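Local coordinates for conserved Archaeal protein (Sulfolobus acidocaldarius, PDB 4OPC) that reduces the double bonds of geranylgeranyl chains on archaeal membrane lipid precursors, using one bound FAD per monomer, at residues Y202-F206 with W217-P221; S212-W218 with V229-Q234. All coordinates share one frame; numbering follows the deposited sequence.

Contact 1: residues Y202-F206 with W217-P221; sequences YLRIF and WWYFP. With PGT ((1S)-2-{[{[(2R)-2,3-dihydroxypropyl]oxy}(hydroxy)phosphoryl]oxy}-1-[(palmitoyloxy)methyl]ethyl stearate), chain C.
Arg204 and Tyr219 bury more surface here than any other residues, 78 Å² each, and they meet as an arginine laid flat on a tyrosine ring. The guanidinium and ring planes are only 15° apart; Arg204 CZ sits 3.4 Å from Tyr219 CE1, with NH1 over the same face but toward the rim. An arginine chain extended from CG to NE runs alongside the tyrosine in the same direction, which carries the guanidinium out as far as the ring. Both polar ends are held elsewhere: NH2 donates to the carbonyl of Glu198, and Tyr219 OH bonds to Asp256. With an alanine here, the Tyr219 ring would probably lose the flat group lying on it and the Glu198 carbonyl would be left without that donor.

Segments 202-206 and 217-221 are antiparallel arms of a beta hairpin, axes at 171°, in the sheet that carries the lipid and flavin pocket. The backbones of Arg204 and Tyr219 exchange two hydrogen bonds, and in the next such pair Phe206 N reaches Trp217 O at 2.8 Å and an almost straight 177°. Phe206 CE2 lies 3.8 Å from Tyr219 CB, which sits at the edge of the Phe206 ring.

Toward the lipid, Phe220 is clasped between two groups. Leu203 CD1 makes a CH-pi contact 4.1 Å from the ring centroid, while Trp218 CD1 covers the opposite face. Phe220 CZ is 3.9 Å from C35 of PGT.

The chemistry divides by face: Phe206, Trp217 and Tyr219 supply aromatic packing, to which Arg204 alone adds charge, whereas the face of Ile205 and Trp218 is largely apolar, Trp218 NE1 being bonded to Asn228; that Trp218 and Phe220 both touch PGT is consistent with a surface suited to isoprenoid chains.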
loop_
_atom_site.group_PDB
_atom_site.type_symbol
_atom_site.label_atom_id
_atom_site.label_comp_id
_atom_site.label_asym_id
_atom_site.label_seq_id
_atom_site.Cartn_x
_atom_site.Cartn_y
_atom_site.Cartn_z
ATOM N N TYR A 202 -12.738 6.216 -16.537
ATOM C CA TYR A 202 -13.070 6.225 -15.119
ATOM C C TYR A 202 -13.007 4.833 -14.505
ATOM O O TYR A 202 -13.602 3.886 -15.033
ATOM C CB TYR A 202 -14.457 6.843 -14.891
ATOM C CG TYR A 202 -14.434 8.351 -14.954
ATOM C CD1 TYR A 202 -14.382 9.012 -16.175
ATOM C CD2 TYR A 202 -14.428 9.112 -13.791
ATOM C CE1 TYR A 202 -14.339 10.396 -16.234
ATOM C CE2 TYR A 202 -14.386 10.498 -13.843
ATOM C CZ TYR A 202 -14.340 11.129 -15.064
ATOM O OH TYR A 202 -14.298 12.501 -15.112
ATOM N N LEU A 203 -12.293 4.712 -13.389
ATOM C CA LEU A 203 -12.351 3.501 -12.581
ATOM C C LEU A 203 -13.712 3.408 -11.909
ATOM O O LEU A 203 -14.359 4.428 -11.658
ATOM C CB LEU A 203 -11.293 3.543 -11.490
ATOM C CG LEU A 203 -9.858 3.795 -11.949
ATOM C CD1 LEU A 203 -8.954 3.800 -10.735
ATOM C CD2 LEU A 203 -9.408 2.755 -12.977
ATOM N N ARG A 204 -14.147 2.184 -11.621
ATOM C CA ARG A 204 -15.374 1.981 -10.860
ATOM C C ARG A 204 -15.066 1.232 -9.581
ATOM O O ARG A 204 -14.394 0.208 -9.597
ATOM C CB ARG A 204 -16.413 1.207 -11.669
ATOM C CG ARG A 204 -16.725 1.816 -13.023
ATOM C CD ARG A 204 -17.646 0.913 -13.829
ATOM N NE ARG A 204 -17.628 1.278 -15.240
ATOM C CZ ARG A 204 -18.256 0.604 -16.197
ATOM N NH1 ARG A 204 -18.956 -0.486 -15.901
ATOM N NH2 ARG A 204 -18.185 1.023 -17.456
ATOM N N ILE A 205 -15.574 1.755 -8.471
ATOM C CA ILE A 205 -15.448 1.116 -7.169
ATOM C C ILE A 205 -16.855 0.924 -6.623
ATOM O O ILE A 205 -17.650 1.873 -6.596
ATOM C CB ILE A 205 -14.616 1.975 -6.203
ATOM C CG1 ILE A 205 -13.159 1.984 -6.675
ATOM C CG2 ILE A 205 -14.708 1.430 -4.777
ATOM C CD1 ILE A 205 -12.237 2.840 -5.818
ATOM N N PHE A 206 -17.177 -0.298 -6.211
ATOM C CA PHE A 206 -18.511 -0.642 -5.742
ATOM C C PHE A 206 -18.439 -1.030 -4.281
ATOM O O PHE A 206 -17.849 -2.055 -3.924
ATOM C CB PHE A 206 -19.069 -1.819 -6.543
ATOM C CG PHE A 206 -19.103 -1.602 -8.032
ATOM C CD1 PHE A 206 -20.215 -1.053 -8.645
ATOM C CD2 PHE A 206 -18.031 -1.985 -8.821
ATOM C CE1 PHE A 206 -20.250 -0.881 -10.026
ATOM C CE2 PHE A 206 -18.067 -1.809 -10.194
ATOM C CZ PHE A 206 -19.168 -1.256 -10.788
ATOM N N TRP A 217 -15.671 -4.090 -4.363
ATOM C CA TRP A 217 -15.482 -4.604 -5.710
ATOM C C TRP A 217 -14.980 -3.480 -6.594
ATOM O O TRP A 217 -15.268 -2.300 -6.344
ATOM C CB TRP A 217 -16.803 -5.117 -6.283
ATOM C CG TRP A 217 -17.104 -6.557 -5.999
ATOM C CD1 TRP A 217 -17.710 -7.070 -4.880
ATOM C CD2 TRP A 217 -16.852 -7.666 -6.867
ATOM N NE1 TRP A 217 -17.833 -8.435 -5.001
ATOM C CE2 TRP A 217 -17.313 -8.824 -6.210
ATOM C CE3 TRP A 217 -16.280 -7.791 -8.135
ATOM C CZ2 TRP A 217 -17.219 -10.092 -6.783
ATOM C CZ3 TRP A 217 -16.197 -9.047 -8.703
ATOM C CH2 TRP A 217 -16.672 -10.178 -8.033
ATOM N N TRP A 218 -14.242 -3.835 -7.642
ATOM C CA TRP A 218 -13.803 -2.817 -8.578
ATOM C C TRP A 218 -13.841 -3.282 -10.014
ATOM O O TRP A 218 -13.820 -4.481 -10.297
ATOM C CB TRP A 218 -12.403 -2.313 -8.228
ATOM C CG TRP A 218 -11.268 -3.259 -8.514
ATOM C CD1 TRP A 218 -10.641 -3.449 -9.714
ATOM C CD2 TRP A 218 -10.583 -4.092 -7.566
ATOM N NE1 TRP A 218 -9.630 -4.372 -9.577
ATOM C CE2 TRP A 218 -9.569 -4.775 -8.268
ATOM C CE3 TRP A 218 -10.742 -4.335 -6.194
ATOM C CZ2 TRP A 218 -8.705 -5.674 -7.640
ATOM C CZ3 TRP A 218 -9.900 -5.228 -5.578
ATOM C CH2 TRP A 218 -8.885 -5.886 -6.299
ATOM N N TYR A 219 -13.860 -2.306 -10.918
ATOM C CA TYR A 219 -13.900 -2.525 -12.355
ATOM C C TYR A 219 -13.019 -1.407 -12.915
ATOM O O TYR A 219 -13.455 -0.255 -13.018
ATOM C CB TYR A 219 -15.364 -2.438 -12.819
ATOM C CG TYR A 219 -15.653 -2.630 -14.295
ATOM C CD1 TYR A 219 -15.464 -1.593 -15.200
ATOM C CD2 TYR A 219 -16.189 -3.825 -14.768
ATOM C CE1 TYR A 219 -15.772 -1.746 -16.540
ATOM C CE2 TYR A 219 -16.504 -3.990 -16.116
ATOM C CZ TYR A 219 -16.291 -2.941 -16.991
ATOM O OH TYR A 219 -16.590 -3.062 -18.331
ATOM N N PHE A 220 -11.766 -1.746 -13.220
ATOM C CA PHE A 220 -10.759 -0.767 -13.625
ATOM C C PHE A 220 -10.463 -0.980 -15.117
ATOM O O PHE A 220 -9.753 -1.931 -15.474
ATOM C CB PHE A 220 -9.454 -0.979 -12.831
ATOM C CG PHE A 220 -9.508 -0.554 -11.380
ATOM C CD1 PHE A 220 -10.626 0.043 -10.815
ATOM C CD2 PHE A 220 -8.392 -0.743 -10.584
ATOM C CE1 PHE A 220 -10.624 0.430 -9.478
ATOM C CE2 PHE A 220 -8.382 -0.363 -9.263
ATOM C CZ PHE A 220 -9.495 0.231 -8.702
ATOM N N PRO A 221 -10.993 -0.108 -15.996
ATOM C CA PRO A 221 -10.760 -0.353 -17.427
ATOM C C PRO A 221 -9.292 -0.196 -17.811
ATOM O O PRO A 221 -8.613 0.743 -17.373
ATOM C CB PRO A 221 -11.607 0.725 -18.117
ATOM C CG PRO A 221 -12.668 1.106 -17.083
ATOM C CD PRO A 221 -11.928 1.011 -15.772
HETATM C C48 PGT C . -12.286 -0.467 3.220
HETATM C C47 PGT C . -10.841 -0.705 3.610
HETATM C C46 PGT C . -10.253 -1.782 2.722
HETATM C C45 PGT C . -10.412 -1.380 1.269
HETATM C C44 PGT C . -9.345 -2.032 0.415
HETATM C C43 PGT C . -9.950 -3.161 -0.398
HETATM C C42 PGT C . -8.833 -3.895 -1.105
HETATM C C41 PGT C . -8.246 -2.959 -2.131
HETATM C C40 PGT C . -7.643 -3.742 -3.272
HETATM C C39 PGT C . -7.735 -2.873 -4.506
HETATM C C38 PGT C . -7.036 -1.563 -4.253
HETATM C C37 PGT C . -7.287 -0.645 -5.426
HETATM C C36 PGT C . -6.493 0.620 -5.209
HETATM C C35 PGT C . -6.949 1.705 -6.157
HETATM C C34 PGT C . -6.087 2.934 -5.943
HETATM C C33 PGT C . -6.681 4.155 -6.610
HETATM C C32 PGT C . -5.594 5.044 -7.184
HETATM C C31 PGT C . -4.944 5.926 -6.130
HETATM O O31 PGT C . -3.733 5.890 -6.023
HETATM O O2 PGT C . -5.702 6.766 -5.276
HETATM C C2 PGT C . -5.754 8.141 -5.608
HETATM C C1 PGT C . -4.535 8.915 -5.150
HETATM O O3P PGT C . -3.404 8.162 -4.759
HETATM P P PGT C . -2.913 8.275 -3.255
HETATM O O1P PGT C . -4.182 8.272 -2.432
HETATM O O2P PGT C . -2.021 7.108 -2.862
HETATM O O4P PGT C . -2.114 9.621 -2.964
HETATM C C4 PGT C . -2.131 10.728 -3.842
HETATM C C5 PGT C . -1.393 11.906 -3.248
HETATM O O5 PGT C . -0.342 12.283 -4.107
HETATM C C6 PGT C . -0.842 11.527 -1.894
HETATM O O6 PGT C . 0.558 11.383 -1.938
HETATM C C3 PGT C . -6.911 8.841 -4.916
HETATM O O3 PGT C . -8.175 8.392 -5.342
HETATM C C11 PGT C . -9.132 8.419 -4.309
HETATM O O11 PGT C . -9.206 9.387 -3.578
HETATM C C12 PGT C . -10.059 7.239 -4.102
HETATM C C13 PGT C . -11.271 7.648 -3.292
HETATM C C14 PGT C . -12.159 6.438 -3.088
HETATM C C15 PGT C . -11.901 5.823 -1.729
HETATM C C16 PGT C . -12.884 4.701 -1.468
HETATM C C17 PGT C . -13.521 4.916 -0.112
HETATM C C18 PGT C . -14.724 4.013 0.060
HETATM C C19 PGT C . -15.521 4.449 1.273
HETATM C C20 PGT C . -16.231 5.762 1.007
HETATM C C21 PGT C . -17.724 5.582 1.199
HETATM C C22 PGT C . -18.351 6.859 1.714
HETATM C C23 PGT C . -19.624 6.510 2.456
HETATM C C24 PGT C . -20.132 7.713 3.219
HETATM C C25 PGT C . -20.342 7.345 4.672
HETATM C C26 PGT C . -19.590 8.316 5.558
#

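Contact 2: residues S212-W218 with V229-Q234; sequences SPGGYWW and VGLGIQ. With PGT ((1S)-2-{[{[(2R)-2,3-dihydroxypropyl]oxy}(hydroxy)phosphoryl]oxy}-1-[(palmitoyloxy)methyl]ethyl stearate), chain C.
Trp218 lies between protein backbone and lipid. Over one face of its indole runs the backbone from Val229 to Leu231, with Gly230 CA 3.8 Å from the centroid of the six-membered ring in a CH-pi contact; over the opposite face lies the lipid chain, C39 of PGT being 3.4 Å from Trp218 CZ3. The indole folds across the neighbouring strand because CG stands between the backbone N and the carbonyl carbon (chi1 73°). A side chain at Gly230 would collide with the ring, so the glycine is what lets the indole lie flat on the strand. Trp218 NE1 is bonded to Asn228 OD1.

Trp217, on the other side of the sheet, takes Leu231 CB over the middle of its five-membered ring, 3.7 Å from the centroid, and meets Val229 CG2 at its edge. Its NE1 donates to Thr211. The ring of Tyr216 has PGT C43 over one face, toward the rim, and its OH, bonded to the carbonyl of His298, comes within 3.2 Å of PGT C37.

The strands are antiparallel, at 167°. Trp218 and Gly230 exchange two bonds, and Gly232 N donates to Tyr216 O at 3.0 Å, whereas the return bond from Tyr216 N is weak and bent. Beyond it, Gln234 N binds Pro213 O at 2.9 Å, tying to this strand a type II turn from Ser212 to Gly215, which the bond from Gly215 N to Ser212 O closes. Gly214, with a positive phi of 82°, occupies the third position of that turn; a CB there would clash with Gln234 CB, and one on Gly232 would strike the lipid.

The rings of Tyr216 and Trp218 and the glycines Gly214, Gly215 and Gly232 thus line the lipid pocket as a beta-hairpin wall, with Trp218 also touching the flavin cofactor, while Trp217 packs on the other side of the sheet.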
loop_
_atom_site.group_PDB
_atom_site.type_symbol
_atom_site.label_atom_id
_atom_site.label_comp_id
_atom_site.label_asym_id
_atom_site.label_seq_id
_atom_site.Cartn_x
_atom_site.Cartn_y
_atom_site.Cartn_z
ATOM N N SER A 212 -18.613 -7.866 -0.725
ATOM C CA SER A 212 -17.186 -7.632 -0.482
ATOM C C SER A 212 -16.997 -7.086 0.933
ATOM O O SER A 212 -16.550 -5.953 1.117
ATOM C CB SER A 212 -16.611 -6.654 -1.514
ATOM O OG SER A 212 -17.463 -5.530 -1.708
ATOM N N PRO A 213 -17.345 -7.891 1.942
ATOM C CA PRO A 213 -17.313 -7.375 3.316
ATOM C C PRO A 213 -15.950 -6.840 3.740
ATOM O O PRO A 213 -14.932 -7.536 3.664
ATOM C CB PRO A 213 -17.692 -8.596 4.162
ATOM C CG PRO A 213 -17.415 -9.772 3.292
ATOM C CD PRO A 213 -17.731 -9.312 1.904
ATOM N N GLY A 214 -15.935 -5.581 4.158
ATOM C CA GLY A 214 -14.716 -4.974 4.644
ATOM C C GLY A 214 -13.785 -4.461 3.568
ATOM O O GLY A 214 -12.695 -3.987 3.874
ATOM N N GLY A 215 -14.203 -4.564 2.309
ATOM C CA GLY A 215 -13.421 -4.043 1.197
ATOM C C GLY A 215 -14.349 -3.432 0.172
ATOM O O GLY A 215 -15.213 -2.618 0.505
ATOM N N TYR A 216 -14.161 -3.809 -1.078
ATOM C CA TYR A 216 -15.024 -3.369 -2.158
ATOM C C TYR A 216 -14.749 -4.181 -3.409
ATOM O O TYR A 216 -13.744 -4.889 -3.492
ATOM C CB TYR A 216 -14.884 -1.869 -2.436
ATOM C CG TYR A 216 -13.513 -1.321 -2.789
ATOM C CD1 TYR A 216 -12.958 -1.519 -4.054
ATOM C CD2 TYR A 216 -12.803 -0.522 -1.889
ATOM C CE1 TYR A 216 -11.725 -0.970 -4.404
ATOM C CE2 TYR A 216 -11.567 0.031 -2.235
ATOM C CZ TYR A 216 -11.043 -0.194 -3.492
ATOM O OH TYR A 216 -9.833 0.353 -3.862
ATOM N N TRP A 217 -15.671 -4.090 -4.363
ATOM C CA TRP A 217 -15.482 -4.604 -5.710
ATOM C C TRP A 217 -14.980 -3.480 -6.594
ATOM O O TRP A 217 -15.268 -2.300 -6.344
ATOM C CB TRP A 217 -16.803 -5.117 -6.283
ATOM C CG TRP A 217 -17.104 -6.557 -5.999
ATOM C CD1 TRP A 217 -17.710 -7.070 -4.880
ATOM C CD2 TRP A 217 -16.852 -7.666 -6.867
ATOM N NE1 TRP A 217 -17.833 -8.435 -5.001
ATOM C CE2 TRP A 217 -17.313 -8.824 -6.210
ATOM C CE3 TRP A 217 -16.280 -7.791 -8.135
ATOM C CZ2 TRP A 217 -17.219 -10.092 -6.783
ATOM C CZ3 TRP A 217 -16.197 -9.047 -8.703
ATOM C CH2 TRP A 217 -16.672 -10.178 -8.033
ATOM N N TRP A 218 -14.242 -3.835 -7.642
ATOM C CA TRP A 218 -13.803 -2.817 -8.578
ATOM C C TRP A 218 -13.841 -3.282 -10.014
ATOM O O TRP A 218 -13.820 -4.481 -10.297
ATOM C CB TRP A 218 -12.403 -2.313 -8.228
ATOM C CG TRP A 218 -11.268 -3.259 -8.514
ATOM C CD1 TRP A 218 -10.641 -3.449 -9.714
ATOM C CD2 TRP A 218 -10.583 -4.092 -7.566
ATOM N NE1 TRP A 218 -9.630 -4.372 -9.577
ATOM C CE2 TRP A 218 -9.569 -4.775 -8.268
ATOM C CE3 TRP A 218 -10.742 -4.335 -6.194
ATOM C CZ2 TRP A 218 -8.705 -5.674 -7.640
ATOM C CZ3 TRP A 218 -9.900 -5.228 -5.578
ATOM C CH2 TRP A 218 -8.885 -5.886 -6.299
ATOM N N VAL A 229 -10.943 -6.547 -13.095
ATOM C CA VAL A 229 -12.107 -6.608 -12.206
ATOM C C VAL A 229 -11.769 -7.479 -11.004
ATOM O O VAL A 229 -11.163 -8.543 -11.143
ATOM C CB VAL A 229 -13.386 -7.108 -12.951
ATOM C CG1 VAL A 229 -13.103 -8.373 -13.748
ATOM C CG2 VAL A 229 -14.527 -7.324 -11.975
ATOM N N GLY A 230 -12.118 -7.028 -9.810
ATOM C CA GLY A 230 -11.758 -7.782 -8.626
ATOM C C GLY A 230 -12.469 -7.313 -7.377
ATOM O O GLY A 230 -13.376 -6.471 -7.419
ATOM N N LEU A 231 -12.048 -7.873 -6.249
ATOM C CA LEU A 231 -12.583 -7.464 -4.960
ATOM C C LEU A 231 -11.572 -7.685 -3.857
ATOM O O LEU A 231 -10.632 -8.469 -3.998
ATOM C CB LEU A 231 -13.892 -8.205 -4.617
ATOM C CG LEU A 231 -13.739 -9.617 -4.054
ATOM C CD1 LEU A 231 -15.019 -10.036 -3.324
ATOM C CD2 LEU A 231 -13.400 -10.626 -5.150
ATOM N N GLY A 232 -11.784 -6.986 -2.752
ATOM C CA GLY A 232 -11.022 -7.189 -1.536
ATOM C C GLY A 232 -12.003 -7.414 -0.403
ATOM O O GLY A 232 -13.088 -6.806 -0.377
ATOM N N ILE A 233 -11.650 -8.302 0.521
ATOM C CA ILE A 233 -12.457 -8.512 1.725
ATOM C C ILE A 233 -11.539 -8.500 2.936
ATOM O O ILE A 233 -10.369 -8.873 2.837
ATOM C CB ILE A 233 -13.273 -9.820 1.671
ATOM C CG1 ILE A 233 -12.358 -11.029 1.673
ATOM C CG2 ILE A 233 -14.180 -9.853 0.441
ATOM C CD1 ILE A 233 -13.107 -12.341 1.655
ATOM N N GLN A 234 -12.062 -8.060 4.075
ATOM C CA GLN A 234 -11.265 -7.966 5.294
ATOM C C GLN A 234 -10.863 -9.338 5.825
ATOM O O GLN A 234 -11.677 -10.256 5.901
ATOM C CB GLN A 234 -12.027 -7.180 6.360
ATOM C CG GLN A 234 -11.240 -7.012 7.651
ATOM C CD GLN A 234 -11.942 -6.117 8.631
ATOM O OE1 GLN A 234 -13.171 -5.997 8.613
ATOM N NE2 GLN A 234 -11.180 -5.502 9.518
HETATM C C48 PGT C . -12.286 -0.467 3.220
HETATM C C47 PGT C . -10.841 -0.705 3.610
HETATM C C46 PGT C . -10.253 -1.782 2.722
HETATM C C45 PGT C . -10.412 -1.380 1.269
HETATM C C44 PGT C . -9.345 -2.032 0.415
HETATM C C43 PGT C . -9.950 -3.161 -0.398
HETATM C C42 PGT C . -8.833 -3.895 -1.105
HETATM C C41 PGT C . -8.246 -2.959 -2.131
HETATM C C40 PGT C . -7.643 -3.742 -3.272
HETATM C C39 PGT C . -7.735 -2.873 -4.506
HETATM C C38 PGT C . -7.036 -1.563 -4.253
HETATM C C37 PGT C . -7.287 -0.645 -5.426
HETATM C C36 PGT C . -6.493 0.620 -5.209
HETATM C C35 PGT C . -6.949 1.705 -6.157
HETATM C C34 PGT C . -6.087 2.934 -5.943
HETATM C C33 PGT C . -6.681 4.155 -6.610
HETATM C C32 PGT C . -5.594 5.044 -7.184
HETATM C C31 PGT C . -4.944 5.926 -6.130
HETATM O O31 PGT C . -3.733 5.890 -6.023
HETATM O O2 PGT C . -5.702 6.766 -5.276
HETATM C C2 PGT C . -5.754 8.141 -5.608
HETATM C C1 PGT C . -4.535 8.915 -5.150
HETATM O O3P PGT C . -3.404 8.162 -4.759
HETATM P P PGT C . -2.913 8.275 -3.255
HETATM O O1P PGT C . -4.182 8.272 -2.432
HETATM O O2P PGT C . -2.021 7.108 -2.862
HETATM O O4P PGT C . -2.114 9.621 -2.964
HETATM C C4 PGT C . -2.131 10.728 -3.842
HETATM C C5 PGT C . -1.393 11.906 -3.248
HETATM O O5 PGT C . -0.342 12.283 -4.107
HETATM C C6 PGT C . -0.842 11.527 -1.894
HETATM O O6 PGT C . 0.558 11.383 -1.938
HETATM C C3 PGT C . -6.911 8.841 -4.916
HETATM O O3 PGT C . -8.175 8.392 -5.342
HETATM C C11 PGT C . -9.132 8.419 -4.309
HETATM O O11 PGT C . -9.206 9.387 -3.578
HETATM C C12 PGT C . -10.059 7.239 -4.102
HETATM C C13 PGT C . -11.271 7.648 -3.292
HETATM C C14 PGT C . -12.159 6.438 -3.088
HETATM C C15 PGT C . -11.901 5.823 -1.729
HETATM C C16 PGT C . -12.884 4.701 -1.468
HETATM C C17 PGT C . -13.521 4.916 -0.112
HETATM C C18 PGT C . -14.724 4.013 0.060
HETATM C C19 PGT C . -15.521 4.449 1.273
HETATM C C20 PGT C . -16.231 5.762 1.007
HETATM C C21 PGT C . -17.724 5.582 1.199
HETATM C C22 PGT C . -18.351 6.859 1.714
HETATM C C23 PGT C . -19.624 6.510 2.456
HETATM C C24 PGT C . -20.132 7.713 3.219
HETATM C C25 PGT C . -20.342 7.345 4.672
HETATM C C26 PGT C . -19.590 8.316 5.558
#

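From the N terminus, strand 202-206 comes first. Contact 1 closes a loop by pairing it with 217-221, the second arm of a hairpin whose connection contains the 212-215 turn. Contact 2 then starts within that connection and pairs 212-218 with 229-234, so the two loops overlap, sharing Trp217 and Trp218, and neither encloses the other. Strand 216-221 is thus flanked by 202-206 and 226-234 in one mixed sheet, all antiparallel neighbours. The contact centres lie 11 Å apart, and Ile205 CG2 reaches Tyr216 CD1 at 3.5 Å between them. Together they join strand 70-80, beside 202-206, to strand 183-193, beside 226-234, and both touch the lipid.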